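Local coordinates for protein VP5 (Halorubrum pleomorphic virus 6, PDB 6QGL) that probably acts as the envelope protein that fuses the membrane of a pleomorphic archaeal virus with that of its host cell, at residues P43-L46 with R47-S51; M133-T136 with V137-H140; I148-F151 with G152-F156. All coordinates share one frame; numbering follows the deposited sequence.

How the interactions relate
Along the chain, interaction 1 comes first, then interaction 2, then interaction 3. Interaction 1 lies in the opening turns of helix 43-66. Interaction 2 forms the last turns of helix 97-140. Interaction 3 is in the loop that leaves helix 145-148 and leads to strand 166-174. The centres of interactions 1 and 2 are about 11 Å apart, those of 2 and 3 about 14 Å, and those of 1 and 3 about 17 Å. Leu46 and Leu50 pack on the 133-140 turns, and Ile148 touches both helices. The three local contacts therefore share one end of the helical bundle, within the N-terminal envelope protein family region.

Interaction 1: residues P43-L46 with R47-S51; sequences PDVL and RNQLS
Asp44 and Arg47 form the one salt bridge of this stretch, three residues apart on the same helix. Asp44 OD1 lies 2.7 Å from Arg47 NH2 and is met nearly end-on along its C-O bond. The carboxylate and guanidinium planes are turned 65° apart. A water supports the pair: it accepts from Arg47 NE at 3.0 Å and gives a weak bond to the same OD1. The Arg47 chain bends at chi3 (-72°), which folds the guanidinium back over the start of the helix. One face of it then lies above Pro43 O, while NH1 comes within 3.8 Å of Pro43 CB.

Apolar contact runs along another side. Leu46 CG meets Leu50 CD1 at 3.9 Å, one turn further on. This pair is buried against Met133, Thr136, Val137 and His140 of helix 97-140. Separately, the Gln49 amide lies alongside a valine methyl, with NE2 3.6 Å from Val45 CG1.

Four i to i+4 backbone bonds cross between the two segments, from Arg47 N to Pro43 O through Leu50 N to Leu46 O, and Ser51 N to Arg47 O carries the series on. Together these features make the first turns of an amphipathic alpha helix, with proline at its start and leucines facing the bundle.

Interaction 2: residues M133-T136 with V137-H140; sequences MTQT and VIAH
Thr136 and His140 sit one turn apart in the final turns of the alpha helix 97-140, and their side chains run alongside each other in the same direction. With chi1 at -67°, the Thr136 methyl CG2 stands opposite the backbone N and faces the imidazole. It touches both His140 ND1 and CE1, each at 3.7 Å. Thr136 OG1 turns the other way and bonds to Ala132 O, one turn back.

Thr134 and Ile138 meet at a slant instead. Thr134 CG2 approaches Ile138 CD1 at 3.9 Å, while Thr134 OG1 is held by Leu130 O. The Ile138 chain runs back along the helix, and its CG1 lies 3.4 Å from Thr134 O. Leu145 of the next helix packs on this pair. Val137, on a buried side, sends CG2 back to Met133 O at 3.5 Å.

Regular i to i+4 bonds hold the backbone, from Val137 N to Met133 O onward. The far ring nitrogen, His140 NE2, has a weak bond to Ala38 O. At the helix end Thr136 O takes two donors from one residue: His140 N at 2.8 Å and, more weakly, His140 ND1 at 3.2 Å.

Interaction 3: residues I148-F151 with G152-F156; sequences ITDF and GDPRF
Asp150 turns its carboxylate towards Gly152 and Pro154 because CG stands opposite the backbone N, with chi1 at -178°. The nearly flat chi2 then turns OD1 to Gly152 N and the Pro154 ring. Gly152 N donates to Asp150 OD1 at 3.0 Å. The oxygen is met on its anti side, with the donor some way out of the carboxylate plane. This bond from residue i+2 to an aspartate side chain is an Asx turn. Gly152 has a phi of 132°, where a side chain would press against Phe151 O, which explains a glycine at the turn. It lets the chain swing round after Phe151.

The same OD1 also rests on the Pro154 ring, 3.3 Å from both CG and CD. Pro154 is the centre of an inverse gamma turn, closed by a weak bond from Arg155 N to Asp153 O. Across that turn Arg155 grips Asp153 side-on. Arg155 NE meets OD1 at 2.8 Å and NH2 meets OD2 at 3.2 Å, both close to the guanidinium plane. Asp153 OD2 has a further partner in Asn214.

Further along, Phe156 turns back to Thr149. Thr149 O lies at the edge of the ring, in its plane, 3.3 Å from Phe156 CZ. Thr149 OG1 is 3.4 Å from the same carbon, but its hydrogen bond goes to Leu145 O.

The loop is tied on several sides. Phe151 stacks on His188 of strand 180-189, and Asp150 pairs through its backbone with Thr220 of strand 219-221. Pro154 and Phe156 touch Ser146 and Leu145 of helix 145-148, while Ile148 and Thr149 pack on helix 97-140. The turn thus bridges the helical bundle and the strands that follow it.

Interaction 1: residues P43-L46 with R47-S51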
ATOM      1  N   PRO A  43      20.176  -5.816 -24.499  1.00 69.72           N
ATOM      2  CA  PRO A  43      19.924  -6.764 -23.400  1.00 68.04           C
ATOM      3  C   PRO A  43      20.018  -6.145 -22.016  1.00 70.86           C
ATOM      4  O   PRO A  43      19.172  -6.445 -21.181  1.00 69.69           O
ATOM      5  CB  PRO A  43      21.004  -7.834 -23.590  1.00 69.98           C
ATOM      6  CG  PRO A  43      21.361  -7.772 -24.991  1.00 74.71           C
ATOM      7  CD  PRO A  43      21.177  -6.364 -25.437  1.00 71.12           C
ATOM      8  N   ASP A  44      21.022  -5.275 -21.783  1.00 67.65           N
ATOM      9  CA  ASP A  44      21.198  -4.596 -20.502  1.00 67.63           C
ATOM     10  C   ASP A  44      20.029  -3.667 -20.202  1.00 70.39           C
ATOM     11  O   ASP A  44      19.540  -3.668 -19.070  1.00 69.98           O
ATOM     12  CB  ASP A  44      22.527  -3.826 -20.459  1.00 71.03           C
ATOM     13  CG  ASP A  44      23.777  -4.685 -20.376  1.00 78.92           C
ATOM     14  OD1 ASP A  44      23.649  -5.907 -20.157  1.00 78.22           O
ATOM     15  OD2 ASP A  44      24.884  -4.133 -20.523  1.00 84.57           O
ATOM     16  N   VAL A  45      19.561  -2.902 -21.218  1.00 66.28           N
ATOM     17  CA  VAL A  45      18.435  -1.970 -21.066  1.00 65.78           C
ATOM     18  C   VAL A  45      17.131  -2.730 -20.808  1.00 67.26           C
ATOM     19  O   VAL A  45      16.371  -2.325 -19.923  1.00 66.60           O
ATOM     20  CB  VAL A  45      18.344  -0.931 -22.212  1.00 70.65           C
ATOM     21  CG1 VAL A  45      16.951  -0.312 -22.328  1.00 70.11           C
ATOM     22  CG2 VAL A  45      19.388   0.162 -22.002  1.00 72.35           C
ATOM     23  N   LEU A  46      16.902  -3.852 -21.523  1.00 62.10           N
ATOM     24  CA  LEU A  46      15.701  -4.668 -21.318  1.00 60.01           C
ATOM     25  C   LEU A  46      15.673  -5.247 -19.903  1.00 62.51           C
ATOM     26  O   LEU A  46      14.635  -5.163 -19.248  1.00 61.99           O
ATOM     27  CB  LEU A  46      15.537  -5.776 -22.385  1.00 59.29           C
ATOM     28  CG  LEU A  46      14.304  -6.704 -22.231  1.00 62.81           C
ATOM     29  CD1 LEU A  46      12.986  -5.937 -22.321  1.00 62.99           C
ATOM     30  CD2 LEU A  46      14.312  -7.819 -23.240  1.00 64.49           C
ATOM     31  N   ARG A  47      16.820  -5.773 -19.418  1.00 58.41           N
ATOM     32  CA  ARG A  47      16.953  -6.328 -18.068  1.00 57.61           C
ATOM     33  C   ARG A  47      16.674  -5.279 -16.991  1.00 61.87           C
ATOM     34  O   ARG A  47      15.986  -5.589 -16.017  1.00 61.17           O
ATOM     35  CB  ARG A  47      18.328  -6.980 -17.858  1.00 57.49           C
ATOM     36  CG  ARG A  47      18.447  -8.360 -18.492  1.00 61.92           C
ATOM     37  CD  ARG A  47      19.686  -9.098 -18.021  1.00 66.37           C
ATOM     38  NE  ARG A  47      20.915  -8.546 -18.589  1.00 69.73           N
ATOM     39  CZ  ARG A  47      21.469  -8.965 -19.721  1.00 77.69           C
ATOM     40  NH1 ARG A  47      20.912  -9.943 -20.423  1.00 57.41           N
ATOM     41  NH2 ARG A  47      22.590  -8.411 -20.160  1.00 67.02           N
ATOM     42  N   ASN A  48      17.157  -4.034 -17.190  1.00 59.48           N
ATOM     43  CA  ASN A  48      16.919  -2.935 -16.250  1.00 60.25           C
ATOM     44  C   ASN A  48      15.451  -2.528 -16.237  1.00 62.90           C
ATOM     45  O   ASN A  48      14.893  -2.342 -15.157  1.00 62.59           O
ATOM     46  CB  ASN A  48      17.817  -1.730 -16.552  1.00 64.23           C
ATOM     47  CG  ASN A  48      19.270  -1.936 -16.195  1.00 94.88           C
ATOM     48  OD1 ASN A  48      19.615  -2.599 -15.206  1.00 92.12           O
ATOM     49  ND2 ASN A  48      20.159  -1.353 -16.987  1.00 87.94           N
ATOM     50  N   GLN A  49      14.822  -2.435 -17.430  1.00 58.39           N
ATOM     51  CA  GLN A  49      13.409  -2.082 -17.580  1.00 57.51           C
ATOM     52  C   GLN A  49      12.485  -3.147 -16.994  1.00 60.80           C
ATOM     53  O   GLN A  49      11.475  -2.789 -16.383  1.00 60.34           O
ATOM     54  CB  GLN A  49      13.054  -1.762 -19.038  1.00 58.84           C
ATOM     55  CG  GLN A  49      13.647  -0.430 -19.509  1.00 70.23           C
ATOM     56  CD  GLN A  49      13.239   0.018 -20.894  1.00 87.73           C
ATOM     57  OE1 GLN A  49      12.429  -0.609 -21.588  1.00 82.01           O
ATOM     58  NE2 GLN A  49      13.790   1.144 -21.322  1.00 81.56           N
ATOM     59  N   LEU A  50      12.842  -4.445 -17.136  1.00 56.91           N
ATOM     60  CA  LEU A  50      12.049  -5.545 -16.569  1.00 55.79           C
ATOM     61  C   LEU A  50      12.149  -5.553 -15.047  1.00 60.20           C
ATOM     62  O   LEU A  50      11.133  -5.742 -14.377  1.00 59.41           O
ATOM     63  CB  LEU A  50      12.463  -6.916 -17.121  1.00 55.35           C
ATOM     64  CG  LEU A  50      12.246  -7.181 -18.606  1.00 60.02           C
ATOM     65  CD1 LEU A  50      12.995  -8.409 -19.024  1.00 60.15           C
ATOM     66  CD2 LEU A  50      10.772  -7.299 -18.957  1.00 61.87           C
ATOM     67  N   SER A  51      13.369  -5.334 -14.505  1.00 57.90           N
ATOM     68  CA  SER A  51      13.633  -5.271 -13.066  1.00 58.27           C
ATOM     69  C   SER A  51      12.843  -4.123 -12.438  1.00 62.68           C
ATOM     70  O   SER A  51      12.224  -4.321 -11.392  1.00 62.19           O
ATOM     71  CB  SER A  51      15.127  -5.104 -12.796  1.00 62.96           C
ATOM     72  OG  SER A  51      15.394  -4.977 -11.409  1.00 72.22           O
TER
HETATM   73  O   HOH W   1      22.173  -6.147 -17.191  1.00 66.92           O

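Interaction 2: residues M133-T136 with V137-H140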
ATOM      1  N   MET A 133       5.756  -9.615 -20.032  1.00 52.40           N
ATOM      2  CA  MET A 133       7.204  -9.483 -19.847  1.00 52.03           C
ATOM      3  C   MET A 133       7.908 -10.720 -20.409  1.00 55.06           C
ATOM      4  O   MET A 133       8.930 -10.586 -21.081  1.00 54.71           O
ATOM      5  CB  MET A 133       7.556  -9.274 -18.365  1.00 54.00           C
ATOM      6  CG  MET A 133       7.127  -7.922 -17.826  1.00 57.87           C
ATOM      7  SD  MET A 133       7.920  -7.469 -16.262  1.00 62.09           S
ATOM      8  CE  MET A 133       6.982  -8.451 -15.111  1.00 57.84           C
ATOM      9  N   THR A 134       7.326 -11.919 -20.172  1.00 51.15           N
ATOM     10  CA  THR A 134       7.824 -13.205 -20.671  1.00 50.87           C
ATOM     11  C   THR A 134       7.807 -13.204 -22.202  1.00 55.18           C
ATOM     12  O   THR A 134       8.815 -13.557 -22.815  1.00 54.74           O
ATOM     13  CB  THR A 134       7.024 -14.365 -20.061  1.00 54.78           C
ATOM     14  OG1 THR A 134       7.117 -14.294 -18.640  1.00 52.39           O
ATOM     15  CG2 THR A 134       7.513 -15.730 -20.527  1.00 52.60           C
ATOM     16  N   GLN A 135       6.684 -12.761 -22.813  1.00 52.26           N
ATOM     17  CA  GLN A 135       6.532 -12.674 -24.267  1.00 52.96           C
ATOM     18  C   GLN A 135       7.577 -11.761 -24.900  1.00 57.59           C
ATOM     19  O   GLN A 135       8.079 -12.082 -25.977  1.00 57.78           O
ATOM     20  CB  GLN A 135       5.112 -12.244 -24.664  1.00 54.61           C
ATOM     21  CG  GLN A 135       4.061 -13.355 -24.542  1.00 62.55           C
ATOM     22  CD  GLN A 135       4.283 -14.553 -25.449  1.00 78.06           C
ATOM     23  OE1 GLN A 135       4.802 -14.452 -26.570  1.00 75.58           O
ATOM     24  NE2 GLN A 135       3.878 -15.725 -24.984  1.00 67.53           N
ATOM     25  N   THR A 136       7.924 -10.645 -24.214  1.00 54.19           N
ATOM     26  CA  THR A 136       8.944  -9.678 -24.639  1.00 54.45           C
ATOM     27  C   THR A 136      10.316 -10.359 -24.683  1.00 58.05           C
ATOM     28  O   THR A 136      10.983 -10.283 -25.711  1.00 58.83           O
ATOM     29  CB  THR A 136       8.890  -8.414 -23.762  1.00 63.18           C
ATOM     30  OG1 THR A 136       7.659  -7.739 -24.009  1.00 64.18           O
ATOM     31  CG2 THR A 136      10.033  -7.453 -24.036  1.00 62.34           C
ATOM     32  N   VAL A 137      10.710 -11.056 -23.592  1.00 53.65           N
ATOM     33  CA  VAL A 137      11.974 -11.800 -23.472  1.00 53.47           C
ATOM     34  C   VAL A 137      12.089 -12.842 -24.595  1.00 58.48           C
ATOM     35  O   VAL A 137      13.146 -12.945 -25.221  1.00 58.78           O
ATOM     36  CB  VAL A 137      12.147 -12.406 -22.048  1.00 56.56           C
ATOM     37  CG1 VAL A 137      13.316 -13.385 -21.972  1.00 56.74           C
ATOM     38  CG2 VAL A 137      12.308 -11.308 -21.008  1.00 56.01           C
ATOM     39  N   ILE A 138      10.984 -13.563 -24.881  1.00 55.48           N
ATOM     40  CA  ILE A 138      10.893 -14.564 -25.949  1.00 56.25           C
ATOM     41  C   ILE A 138      11.151 -13.908 -27.321  1.00 62.31           C
ATOM     42  O   ILE A 138      11.867 -14.481 -28.145  1.00 62.82           O
ATOM     43  CB  ILE A 138       9.532 -15.325 -25.881  1.00 59.41           C
ATOM     44  CG1 ILE A 138       9.497 -16.294 -24.678  1.00 59.17           C
ATOM     45  CG2 ILE A 138       9.212 -16.077 -27.187  1.00 61.30           C
ATOM     46  CD1 ILE A 138       8.131 -16.732 -24.267  1.00 64.52           C
ATOM     47  N   ALA A 139      10.610 -12.694 -27.537  1.00 59.86           N
ATOM     48  CA  ALA A 139      10.743 -11.931 -28.782  1.00 60.91           C
ATOM     49  C   ALA A 139      12.099 -11.271 -28.984  1.00 66.32           C
ATOM     50  O   ALA A 139      12.544 -11.166 -30.132  1.00 66.96           O
ATOM     51  CB  ALA A 139       9.650 -10.882 -28.874  1.00 61.88           C
ATOM     52  N   HIS A 140      12.702 -10.722 -27.913  1.00 63.13           N
ATOM     53  CA  HIS A 140      13.996 -10.049 -28.023  1.00 63.70           C
ATOM     54  C   HIS A 140      15.086 -11.051 -28.343  1.00 67.83           C
ATOM     55  O   HIS A 140      15.900 -10.793 -29.234  1.00 68.84           O
ATOM     56  CB  HIS A 140      14.305  -9.236 -26.763  1.00 64.34           C
ATOM     57  CG  HIS A 140      13.702  -7.864 -26.771  1.00 68.30           C
ATOM     58  ND1 HIS A 140      12.334  -7.675 -26.895  1.00 70.07           N
ATOM     59  CD2 HIS A 140      14.297  -6.656 -26.649  1.00 70.74           C
ATOM     60  CE1 HIS A 140      12.144  -6.365 -26.857  1.00 70.15           C
ATOM     61  NE2 HIS A 140      13.294  -5.711 -26.704  1.00 70.88           N
TER

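Interaction 3: residues I148-F151 with G152-F156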
ATOM      1  N   ILE A 148      13.448 -13.482 -16.146  1.00 55.16           N
ATOM      2  CA  ILE A 148      12.088 -13.019 -15.855  1.00 53.99           C
ATOM      3  C   ILE A 148      11.193 -14.082 -15.163  1.00 57.62           C
ATOM      4  O   ILE A 148      10.287 -13.707 -14.417  1.00 56.76           O
ATOM      5  CB  ILE A 148      11.450 -12.441 -17.160  1.00 56.70           C
ATOM      6  CG1 ILE A 148      10.210 -11.558 -16.869  1.00 56.47           C
ATOM      7  CG2 ILE A 148      11.148 -13.518 -18.215  1.00 57.54           C
ATOM      8  CD1 ILE A 148      10.484 -10.264 -16.086  1.00 61.84           C
ATOM      9  N   THR A 149      11.425 -15.380 -15.417  1.00 54.56           N
ATOM     10  CA  THR A 149      10.644 -16.441 -14.779  1.00 54.15           C
ATOM     11  C   THR A 149      11.583 -17.394 -14.051  1.00 59.78           C
ATOM     12  O   THR A 149      12.088 -18.346 -14.649  1.00 60.33           O
ATOM     13  CB  THR A 149       9.696 -17.153 -15.766  1.00 58.05           C
ATOM     14  OG1 THR A 149      10.452 -17.735 -16.826  1.00 57.69           O
ATOM     15  CG2 THR A 149       8.598 -16.252 -16.310  1.00 54.49           C
ATOM     16  N   ASP A 150      11.855 -17.105 -12.768  1.00 57.06           N
ATOM     17  CA  ASP A 150      12.704 -17.946 -11.923  1.00 58.30           C
ATOM     18  C   ASP A 150      11.897 -18.413 -10.721  1.00 62.42           C
ATOM     19  O   ASP A 150      11.578 -17.617  -9.834  1.00 61.91           O
ATOM     20  CB  ASP A 150      14.000 -17.226 -11.494  1.00 60.91           C
ATOM     21  CG  ASP A 150      14.959 -18.056 -10.647  1.00 72.02           C
ATOM     22  OD1 ASP A 150      14.665 -19.251 -10.399  1.00 73.10           O
ATOM     23  OD2 ASP A 150      16.003 -17.513 -10.236  1.00 78.46           O
ATOM     24  N   PHE A 151      11.560 -19.707 -10.708  1.00 59.58           N
ATOM     25  CA  PHE A 151      10.770 -20.316  -9.641  1.00 59.82           C
ATOM     26  C   PHE A 151      11.628 -21.235  -8.774  1.00 66.36           C
ATOM     27  O   PHE A 151      11.105 -21.923  -7.901  1.00 67.22           O
ATOM     28  CB  PHE A 151       9.506 -20.996 -10.220  1.00 60.88           C
ATOM     29  CG  PHE A 151       8.563 -19.970 -10.821  1.00 60.71           C
ATOM     30  CD1 PHE A 151       8.818 -19.414 -12.072  1.00 63.19           C
ATOM     31  CD2 PHE A 151       7.498 -19.464 -10.085  1.00 62.14           C
ATOM     32  CE1 PHE A 151       7.990 -18.420 -12.601  1.00 62.78           C
ATOM     33  CE2 PHE A 151       6.671 -18.469 -10.613  1.00 63.60           C
ATOM     34  CZ  PHE A 151       6.932 -17.945 -11.862  1.00 61.18           C
ATOM     35  N   GLY A 152      12.941 -21.196  -8.993  1.00 63.96           N
ATOM     36  CA  GLY A 152      13.900 -21.986  -8.231  1.00 65.96           C
ATOM     37  C   GLY A 152      14.896 -22.725  -9.096  1.00 71.41           C
ATOM     38  O   GLY A 152      16.098 -22.693  -8.820  1.00 72.92           O
ATOM     39  N   ASP A 153      14.393 -23.401 -10.145  1.00 67.34           N
ATOM     40  CA  ASP A 153      15.205 -24.153 -11.101  1.00 68.07           C
ATOM     41  C   ASP A 153      14.894 -23.648 -12.527  1.00 69.44           C
ATOM     42  O   ASP A 153      14.167 -24.304 -13.279  1.00 68.57           O
ATOM     43  CB  ASP A 153      14.959 -25.662 -10.946  1.00 71.70           C
ATOM     44  CG  ASP A 153      15.844 -26.540 -11.805  1.00 84.60           C
ATOM     45  OD1 ASP A 153      16.701 -25.994 -12.529  1.00 85.39           O
ATOM     46  OD2 ASP A 153      15.682 -27.773 -11.750  1.00 92.02           O
ATOM     47  N   PRO A 154      15.444 -22.472 -12.906  1.00 64.64           N
ATOM     48  CA  PRO A 154      15.123 -21.896 -14.221  1.00 62.78           C
ATOM     49  C   PRO A 154      15.933 -22.464 -15.390  1.00 66.32           C
ATOM     50  O   PRO A 154      16.704 -21.746 -16.036  1.00 65.88           O
ATOM     51  CB  PRO A 154      15.352 -20.403 -13.997  1.00 63.67           C
ATOM     52  CG  PRO A 154      16.449 -20.351 -12.994  1.00 69.54           C
ATOM     53  CD  PRO A 154      16.313 -21.566 -12.124  1.00 66.46           C
ATOM     54  N   ARG A 155      15.729 -23.760 -15.680  1.00 62.70           N
ATOM     55  CA  ARG A 155      16.395 -24.479 -16.768  1.00 62.58           C
ATOM     56  C   ARG A 155      15.375 -24.709 -17.890  1.00 64.83           C
ATOM     57  O   ARG A 155      14.484 -25.547 -17.748  1.00 64.70           O
ATOM     58  CB  ARG A 155      16.992 -25.798 -16.247  1.00 63.75           C
ATOM     59  CG  ARG A 155      18.185 -25.592 -15.323  1.00 72.30           C
ATOM     60  CD  ARG A 155      18.936 -26.885 -15.086  1.00 84.70           C
ATOM     61  NE  ARG A 155      18.375 -27.660 -13.978  1.00 92.91           N
ATOM     62  CZ  ARG A 155      18.743 -28.898 -13.666  1.00108.02           C
ATOM     63  NH1 ARG A 155      19.660 -29.529 -14.391  1.00 96.55           N
ATOM     64  NH2 ARG A 155      18.188 -29.521 -12.636  1.00 94.17           N
ATOM     65  N   PHE A 156      15.467 -23.920 -18.977  1.00 59.90           N
ATOM     66  CA  PHE A 156      14.493 -23.965 -20.078  1.00 58.90           C
ATOM     67  C   PHE A 156      14.998 -24.659 -21.353  1.00 63.34           C
ATOM     68  O   PHE A 156      14.488 -24.399 -22.448  1.00 62.48           O
ATOM     69  CB  PHE A 156      13.982 -22.545 -20.379  1.00 59.01           C
ATOM     70  CG  PHE A 156      13.312 -21.883 -19.197  1.00 59.47           C
ATOM     71  CD1 PHE A 156      14.023 -21.029 -18.364  1.00 62.13           C
ATOM     72  CD2 PHE A 156      11.980 -22.142 -18.898  1.00 60.95           C
ATOM     73  CE1 PHE A 156      13.408 -20.431 -17.264  1.00 62.23           C
ATOM     74  CE2 PHE A 156      11.369 -21.546 -17.793  1.00 62.83           C
ATOM     75  CZ  PHE A 156      12.086 -20.694 -16.985  1.00 60.61           C
TER